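PDB 2B67: COG0778: Nitroreductase from Streptococcus pneumoniae, which binds flavin mononucleotide and probably catalyses the NAD(P)H-dependent reduction of nitro compounds or related electron acceptors. Local coordinates for residues 108-112 with 113-117; 88-91 with 92-95; 29-32 with 33-37. All coordinates share one frame; numbering follows the deposited sequence. Where two conformers were deposited one is given.

Interaction 1. Residues 108-112 with 113-117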
loop_
_atom_site.group_PDB
_atom_site.type_symbol
_atom_site.label_atom_id
_atom_site.label_comp_id
_atom_site.label_asym_id
_atom_site.label_seq_id
_atom_site.Cartn_x
_atom_site.Cartn_y
_atom_site.Cartn_z
ATOM N N LEU A 108 -8.286 -17.018 -18.859
ATOM C CA LEU A 108 -7.856 -18.222 -18.161
ATOM C C LEU A 108 -6.434 -18.680 -18.574
ATOM O O LEU A 108 -5.655 -19.111 -17.731
ATOM C CB LEU A 108 -8.880 -19.355 -18.343
ATOM C CG LEU A 108 -10.200 -19.290 -17.555
ATOM C CD1 LEU A 108 -11.183 -20.351 -18.053
ATOM C CD2 LEU A 108 -9.968 -19.456 -16.053
ATOM N N GLN A 109 -6.120 -18.592 -19.871
ATOM C CA GLN A 109 -4.790 -18.951 -20.413
ATOM C C GLN A 109 -3.733 -17.992 -19.888
ATOM O O GLN A 109 -2.591 -18.368 -19.603
ATOM C CB GLN A 109 -4.822 -18.876 -21.950
ATOM C CG GLN A 109 -3.447 -18.868 -22.632
ATOM C CD GLN A 109 -3.086 -20.174 -23.363
ATOM O OE1 GLN A 109 -3.239 -21.290 -22.825
ATOM N NE2 GLN A 109 -2.595 -20.029 -24.608
ATOM N N TYR A 110 -4.138 -16.739 -19.770
ATOM C CA TYR A 110 -3.258 -15.716 -19.283
ATOM C C TYR A 110 -2.839 -16.017 -17.843
ATOM O O TYR A 110 -1.655 -16.060 -17.557
ATOM C CB TYR A 110 -3.923 -14.367 -19.410
ATOM C CG TYR A 110 -3.183 -13.258 -18.725
ATOM C CD1 TYR A 110 -3.715 -12.661 -17.588
ATOM C CD2 TYR A 110 -1.960 -12.781 -19.228
ATOM C CE1 TYR A 110 -3.067 -11.617 -16.949
ATOM C CE2 TYR A 110 -1.293 -11.734 -18.589
ATOM C CZ TYR A 110 -1.859 -11.157 -17.450
ATOM O OH TYR A 110 -1.245 -10.108 -16.799
ATOM N N PHE A 111 -3.802 -16.260 -16.956
ATOM C CA PHE A 111 -3.471 -16.609 -15.572
ATOM C C PHE A 111 -2.829 -18.005 -15.425
ATOM O O PHE A 111 -1.958 -18.203 -14.573
ATOM C CB PHE A 111 -4.707 -16.496 -14.677
ATOM C CG PHE A 111 -5.119 -15.073 -14.370
ATOM C CD1 PHE A 111 -6.333 -14.571 -14.836
ATOM C CD2 PHE A 111 -4.326 -14.257 -13.574
ATOM C CE1 PHE A 111 -6.742 -13.245 -14.538
ATOM C CE2 PHE A 111 -4.715 -12.931 -13.261
ATOM C CZ PHE A 111 -5.921 -12.417 -13.750
HETATM N N MSE A 112 -3.266 -18.963 -16.245
HETATM C CA MSE A 112 -2.719 -20.324 -16.200
HETATM C C MSE A 112 -1.286 -20.447 -16.760
HETATM O O MSE A 112 -0.478 -21.180 -16.199
HETATM C CB MSE A 112 -3.629 -21.311 -16.940
HETATM C CG MSE A 112 -4.893 -21.708 -16.184
HETATM SE SE MSE A 112 -4.572 -22.420 -14.370
HETATM C CE MSE A 112 -3.738 -24.045 -14.785
ATOM N N LYS A 113 -0.979 -19.722 -17.833
ATOM C CA LYS A 113 0.291 -19.869 -18.552
ATOM C C LYS A 113 1.089 -18.580 -18.836
ATOM O O LYS A 113 2.306 -18.516 -18.597
ATOM C CB LYS A 113 0.066 -20.685 -19.853
ATOM C CG LYS A 113 0.234 -22.199 -19.606
ATOM C CD LYS A 113 -0.765 -23.029 -20.357
ATOM C CE LYS A 113 -0.669 -24.494 -19.935
ATOM N NZ LYS A 113 -1.829 -25.283 -20.512
ATOM N N ASN A 114 0.438 -17.554 -19.357
ATOM C CA ASN A 114 1.192 -16.357 -19.703
ATOM C C ASN A 114 1.783 -15.662 -18.485
ATOM O O ASN A 114 3.010 -15.459 -18.395
ATOM C CB ASN A 114 0.342 -15.385 -20.529
ATOM C CG ASN A 114 0.122 -15.891 -21.933
ATOM O OD1 ASN A 114 -0.610 -16.856 -22.143
ATOM N ND2 ASN A 114 0.798 -15.270 -22.900
ATOM N N LEU A 115 0.910 -15.329 -17.544
ATOM C CA LEU A 115 1.334 -14.592 -16.387
ATOM C C LEU A 115 2.476 -15.324 -15.660
ATOM O O LEU A 115 3.529 -14.714 -15.467
ATOM C CB LEU A 115 0.166 -14.269 -15.460
ATOM C CG LEU A 115 0.163 -12.888 -14.812
ATOM C CD1 LEU A 115 -0.745 -12.841 -13.556
ATOM C CD2 LEU A 115 1.559 -12.382 -14.524
ATOM N N PRO A 116 2.294 -16.611 -15.286
ATOM C CA PRO A 116 3.383 -17.342 -14.632
ATOM C C PRO A 116 4.703 -17.298 -15.392
ATOM O O PRO A 116 5.768 -17.277 -14.751
ATOM C CB PRO A 116 2.857 -18.782 -14.561
ATOM C CG PRO A 116 1.386 -18.602 -14.469
ATOM C CD PRO A 116 1.086 -17.454 -15.397
ATOM N N ALA A 117 4.631 -17.265 -16.731
ATOM C CA ALA A 117 5.837 -17.235 -17.563
ATOM C C ALA A 117 6.547 -15.899 -17.369
ATOM O O ALA A 117 7.780 -15.854 -17.264
ATOM C CB ALA A 117 5.510 -17.498 -19.065
#
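Q109 O accepts two backbone donors, K113 N at 2.8 Å and N114 N at 3.1 Å, where helix 105-120 widens into a pi-type turn. L115 N reaches back five residues to Y110 O (2.7 Å). The short axes of 108-112 and 113-117 diverge by 31°. P116 completes the kink: its ring nitrogen carries no hydrogen to return to the preceding turn, and CD instead sits 3.2 Å from F111 O.

The side chains follow the altered register. With CG anti to the backbone N (chi1 171°), Y110 swings its ring along the helix toward L115, whose CB stands over one face, 4.3 Å from the centroid, in a CH-pi contact displaced toward the rim. L115 CG then settles against the phenol end, 3.7 Å from Y110 CZ, while the CB of N114 approaches CD2 obliquely. L115 adopts a first torsion of -140°, away from a staggered value, which may reflect strain in this fit. Its CD1 branch turns to F111, touching CD2 at 3.9 Å as the two side chains run side by side; the other neighbour of F111 within the turn is Y110 CD1, poised above the centre of its ring. On the exposed flank, N114 OD1 rests by the CG of Q109, their amide planes markedly turned from each other.

The two rings and L115 thus pack together along the turn. Y110 and L115 lean on H43, a residue of the flavin pocket, F111 meets the ring of F103, and F111 and P116 pack on A95 and A88 of the preceding helix 87-98.

Interaction 2. Residues 88-91 with 92-95; sequences AKRA and RKIA. With ACY (acetic acid), chain F.
The K93 chain runs alongside R90, with CD 3.8 Å above the guanidinium plane, over the centre of one face, while OXT of a bound acetic acid approaches obliquely, 4.2 Å from R90 NH2. The polar atoms of R90 turn to other partners, NE in a salt bridge with D84 and NH1 in a weak hydrogen bond to Q46 O. This is an i to i+3 pairing on a regular alpha-helix, helix 87-98, whose backbone bonds run from R92, K93, I94 and A95 back to the carbonyls four residues earlier. Two bends in the R90 chain, chi2 59° and chi3 40°, fold the guanidinium back over the lysine, which stays extended as far as CE. The methylene stem of R90 serves a second neighbour, CD touching I94 CD1 at 3.8 Å. A88, A91 and A95 present small methyls to helix 105-120, whereas R90 and I94 pack on L195 and Y193 of the second subunit. The cationic ends, R90 NH2 and K93 NZ, stay 5.0 Å apart, their charge probably offset by D84 and by E199 of the second subunit, which forms a salt bridge with K93. A final bend (chi4 75°) brings K93 NZ to a 2.8 Å hydrogen bond with acetic acid OXT.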
loop_
_atom_site.group_PDB
_atom_site.type_symbol
_atom_site.label_atom_id
_atom_site.label_comp_id
_atom_site.label_asym_id
_atom_site.label_seq_id
_atom_site.Cartn_x
_atom_site.Cartn_y
_atom_site.Cartn_z
ATOM N N ALA A 88 3.598 -17.790 -9.627
ATOM C CA ALA A 88 3.022 -18.705 -10.635
ATOM C C ALA A 88 1.821 -19.442 -10.054
ATOM O O ALA A 88 0.752 -19.467 -10.642
ATOM C CB ALA A 88 4.088 -19.724 -11.151
ATOM N N LYS A 89 1.981 -20.061 -8.900
ATOM C CA LYS A 89 0.838 -20.677 -8.223
ATOM C C LYS A 89 -0.306 -19.704 -7.890
ATOM O O LYS A 89 -1.456 -20.102 -7.918
ATOM C CB LYS A 89 1.281 -21.388 -6.968
ATOM C CG LYS A 89 1.978 -22.743 -7.271
ATOM C CD LYS A 89 2.087 -23.557 -6.000
ATOM C CE LYS A 89 3.143 -24.661 -6.136
ATOM N NZ LYS A 89 2.522 -25.869 -6.717
ATOM N N ARG A 90 0.024 -18.444 -7.580
ATOM C CA ARG A 90 -0.982 -17.412 -7.278
ATOM C C ARG A 90 -1.811 -17.098 -8.523
ATOM O O ARG A 90 -3.047 -17.030 -8.433
ATOM C CB ARG A 90 -0.318 -16.152 -6.679
ATOM C CG ARG A 90 -1.223 -14.888 -6.547
ATOM C CD ARG A 90 -2.493 -15.079 -5.671
ATOM N NE ARG A 90 -2.277 -15.872 -4.467
ATOM C CZ ARG A 90 -3.024 -15.872 -3.353
ATOM N NH1 ARG A 90 -4.078 -15.054 -3.174
ATOM N NH2 ARG A 90 -2.679 -16.712 -2.378
ATOM N N ALA A 91 -1.154 -16.917 -9.678
ATOM C CA ALA A 91 -1.876 -16.694 -10.936
ATOM C C ALA A 91 -2.792 -17.870 -11.238
ATOM O O ALA A 91 -3.943 -17.684 -11.641
ATOM C CB ALA A 91 -0.914 -16.478 -12.107
ATOM N N ARG A 92 -2.282 -19.081 -11.032
ATOM C CA ARG A 92 -3.030 -20.282 -11.376
ATOM C C ARG A 92 -4.230 -20.441 -10.453
ATOM O O ARG A 92 -5.311 -20.849 -10.898
ATOM C CB ARG A 92 -2.127 -21.512 -11.330
ATOM C CG ARG A 92 -1.257 -21.663 -12.564
ATOM C CD ARG A 92 -0.424 -22.926 -12.481
ATOM N NE ARG A 92 -0.220 -23.526 -13.799
ATOM C CZ ARG A 92 -0.632 -24.743 -14.152
ATOM N NH1 ARG A 92 -1.289 -25.516 -13.283
ATOM N NH2 ARG A 92 -0.387 -25.190 -15.386
ATOM N N LYS A 93 -4.027 -20.113 -9.173
ATOM C CA LYS A 93 -5.099 -20.072 -8.169
ATOM C C LYS A 93 -6.255 -19.166 -8.605
ATOM O O LYS A 93 -7.401 -19.552 -8.529
ATOM C CB LYS A 93 -4.548 -19.568 -6.827
ATOM C CG LYS A 93 -5.541 -19.703 -5.646
ATOM C CD LYS A 93 -5.015 -18.968 -4.388
ATOM C CE LYS A 93 -6.026 -19.038 -3.236
ATOM N NZ LYS A 93 -6.049 -20.394 -2.591
ATOM N N ILE A 94 -5.954 -17.973 -9.094
ATOM C CA ILE A 94 -6.996 -17.066 -9.546
ATOM C C ILE A 94 -7.800 -17.731 -10.695
ATOM O O ILE A 94 -9.036 -17.777 -10.655
ATOM C CB ILE A 94 -6.380 -15.694 -9.891
ATOM C CG1 ILE A 94 -6.063 -14.965 -8.549
ATOM C CG2 ILE A 94 -7.319 -14.873 -10.760
ATOM C CD1 ILE A 94 -4.809 -14.299 -8.540
ATOM N N ALA A 95 -7.100 -18.306 -11.666
ATOM C CA ALA A 95 -7.769 -19.028 -12.761
ATOM C C ALA A 95 -8.607 -20.207 -12.242
ATOM O O ALA A 95 -9.751 -20.420 -12.669
ATOM C CB ALA A 95 -6.735 -19.489 -13.792
HETATM C C ACY F . -3.603 -21.229 -0.163
HETATM O O ACY F . -3.328 -21.377 1.046
HETATM O OXT ACY F . -4.127 -20.195 -0.631
HETATM C CH3 ACY F . -3.273 -22.358 -1.096
#

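Interaction 3. Residues 29-32 with 33-37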
loop_
_atom_site.group_PDB
_atom_site.type_symbol
_atom_site.label_atom_id
_atom_site.label_comp_id
_atom_site.label_asym_id
_atom_site.label_seq_id
_atom_site.Cartn_x
_atom_site.Cartn_y
_atom_site.Cartn_z
ATOM N N VAL A 29 -14.529 -8.066 11.401
ATOM C CA VAL A 29 -13.212 -8.347 10.844
ATOM C C VAL A 29 -13.319 -8.911 9.434
ATOM O O VAL A 29 -12.661 -8.419 8.527
ATOM C CB VAL A 29 -12.356 -9.255 11.741
ATOM C CG1 VAL A 29 -11.032 -9.594 11.054
ATOM C CG2 VAL A 29 -12.080 -8.533 13.049
ATOM N N ARG A 30 -14.216 -9.883 9.257
ATOM C CA ARG A 30 -14.466 -10.482 7.953
ATOM C C ARG A 30 -14.970 -9.458 6.950
ATOM O O ARG A 30 -14.576 -9.475 5.782
ATOM C CB ARG A 30 -15.446 -11.656 8.057
ATOM C CG ARG A 30 -15.549 -12.433 6.749
ATOM C CD ARG A 30 -16.741 -13.336 6.734
ATOM N NE ARG A 30 -17.502 -13.161 5.493
ATOM C CZ ARG A 30 -17.608 -14.090 4.556
ATOM N NH1 ARG A 30 -17.007 -15.248 4.734
ATOM N NH2 ARG A 30 -18.316 -13.880 3.455
ATOM N N THR A 31 -15.845 -8.561 7.390
ATOM C CA THR A 31 -16.308 -7.512 6.480
ATOM C C THR A 31 -15.157 -6.581 6.051
ATOM O O THR A 31 -15.025 -6.258 4.867
ATOM C CB THR A 31 -17.421 -6.678 7.116
ATOM O OG1 THR A 31 -18.556 -7.527 7.354
ATOM C CG2 THR A 31 -17.805 -5.520 6.218
ATOM N N ALA A 32 -14.358 -6.128 7.029
ATOM C CA ALA A 32 -13.272 -5.191 6.743
ATOM C C ALA A 32 -12.304 -5.818 5.729
ATOM O O ALA A 32 -11.796 -5.141 4.830
ATOM C CB ALA A 32 -12.550 -4.811 8.033
ATOM N N ILE A 33 -12.087 -7.124 5.864
ATOM C CA ILE A 33 -11.167 -7.825 4.995
ATOM C C ILE A 33 -11.787 -7.976 3.621
ATOM O O ILE A 33 -11.095 -7.838 2.611
ATOM C CB ILE A 33 -10.664 -9.169 5.606
ATOM C CG1 ILE A 33 -9.802 -8.905 6.852
ATOM C CG2 ILE A 33 -9.894 -10.006 4.557
ATOM C CD1 ILE A 33 -9.410 -10.190 7.599
ATOM N N GLU A 34 -13.097 -8.212 3.574
ATOM C CA GLU A 34 -13.781 -8.275 2.292
ATOM C C GLU A 34 -13.785 -6.929 1.556
ATOM O O GLU A 34 -13.610 -6.878 0.317
ATOM C CB GLU A 34 -15.186 -8.862 2.426
ATOM C CG GLU A 34 -15.844 -9.155 1.080
ATOM C CD GLU A 34 -17.221 -9.767 1.231
ATOM O OE1 GLU A 34 -17.968 -9.343 2.142
ATOM O OE2 GLU A 34 -17.554 -10.685 0.458
ATOM N N ILE A 35 -13.957 -5.833 2.283
ATOM C CA ILE A 35 -13.793 -4.509 1.630
ATOM C C ILE A 35 -12.327 -4.265 1.180
ATOM O O ILE A 35 -12.089 -3.784 0.066
ATOM C CB ILE A 35 -14.299 -3.324 2.534
ATOM C CG1 ILE A 35 -15.824 -3.399 2.721
ATOM C CG2 ILE A 35 -13.970 -1.965 1.920
ATOM C CD1 ILE A 35 -16.327 -2.449 3.826
ATOM N N ALA A 36 -11.364 -4.603 2.046
ATOM C CA ALA A 36 -9.959 -4.328 1.803
ATOM C C ALA A 36 -9.464 -5.002 0.509
ATOM O O ALA A 36 -8.735 -4.387 -0.261
ATOM C CB ALA A 36 -9.083 -4.784 3.001
ATOM N N THR A 37 -9.852 -6.254 0.284
ATOM C CA THR A 37 -9.437 -6.985 -0.951
ATOM C C THR A 37 -10.062 -6.487 -2.283
ATOM O O THR A 37 -9.663 -6.926 -3.361
ATOM C CB THR A 37 -9.634 -8.495 -0.817
ATOM O OG1 THR A 37 -10.983 -8.786 -0.465
ATOM C CG2 THR A 37 -8.773 -9.016 0.264
#
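I33 opens the second segment, one turn on from V29: its N bonds to V29 O, and its CD1 reaches V29 CG1 at 3.9 Å, the two branched side chains lying side by side. Standing CG1 anti to the carbonyl carbon (chi1 -66°) sends the I33 branch back along the helix, where CG1 lies 3.3 Å from V29 O. E34 comes next, its N held by R30 O at 2.9 Å. Its extended chain carries OE2 to 4.4 Å from R30 NH2, but the oxygen lies well off the guanidinium plane and no N-H is aimed at it. I35 makes a looser side-by-side approach, CD1 4.2 Å from T31 CG2. A36 follows, its N bonded to A32 O. At T37 the backbone N still bonds to I33 O, and T37 O makes a weak hydrogen bond to R194 of the second subunit, a flavin-pocket residue.

One side of helix 26-36 faces strand 48-53 and helix 124-148, another the second subunit. The R30 and E34 pair would at most add a weak, long-range attraction; backbone bonds hold the helix together, while the charged end of R30 is engaged across the dimer interface by D198 of the second subunit.

In the fold
Interactions 1 and 2 belong to consecutive helices packed against one another, their centres 8 Å apart: A91 CB of 88-91 lies 3.2 Å from F111 O of 108-112, and the selenium of M112 rests 3.7 Å from A95 CB. Each lies near a bound flavin mononucleotide, the side chain of F111 at about 7 Å and that of I94 at about 9 Å. Interaction 3 stands apart, with centres 27 Å from interaction 1 and 21 Å from interaction 2, and its I35 side chain is about 12 Å from a flavin. What joins it to interaction 2 is the dimer, since both touch the C-terminal part of the second subunit, whereas interaction 1 touches no other chain.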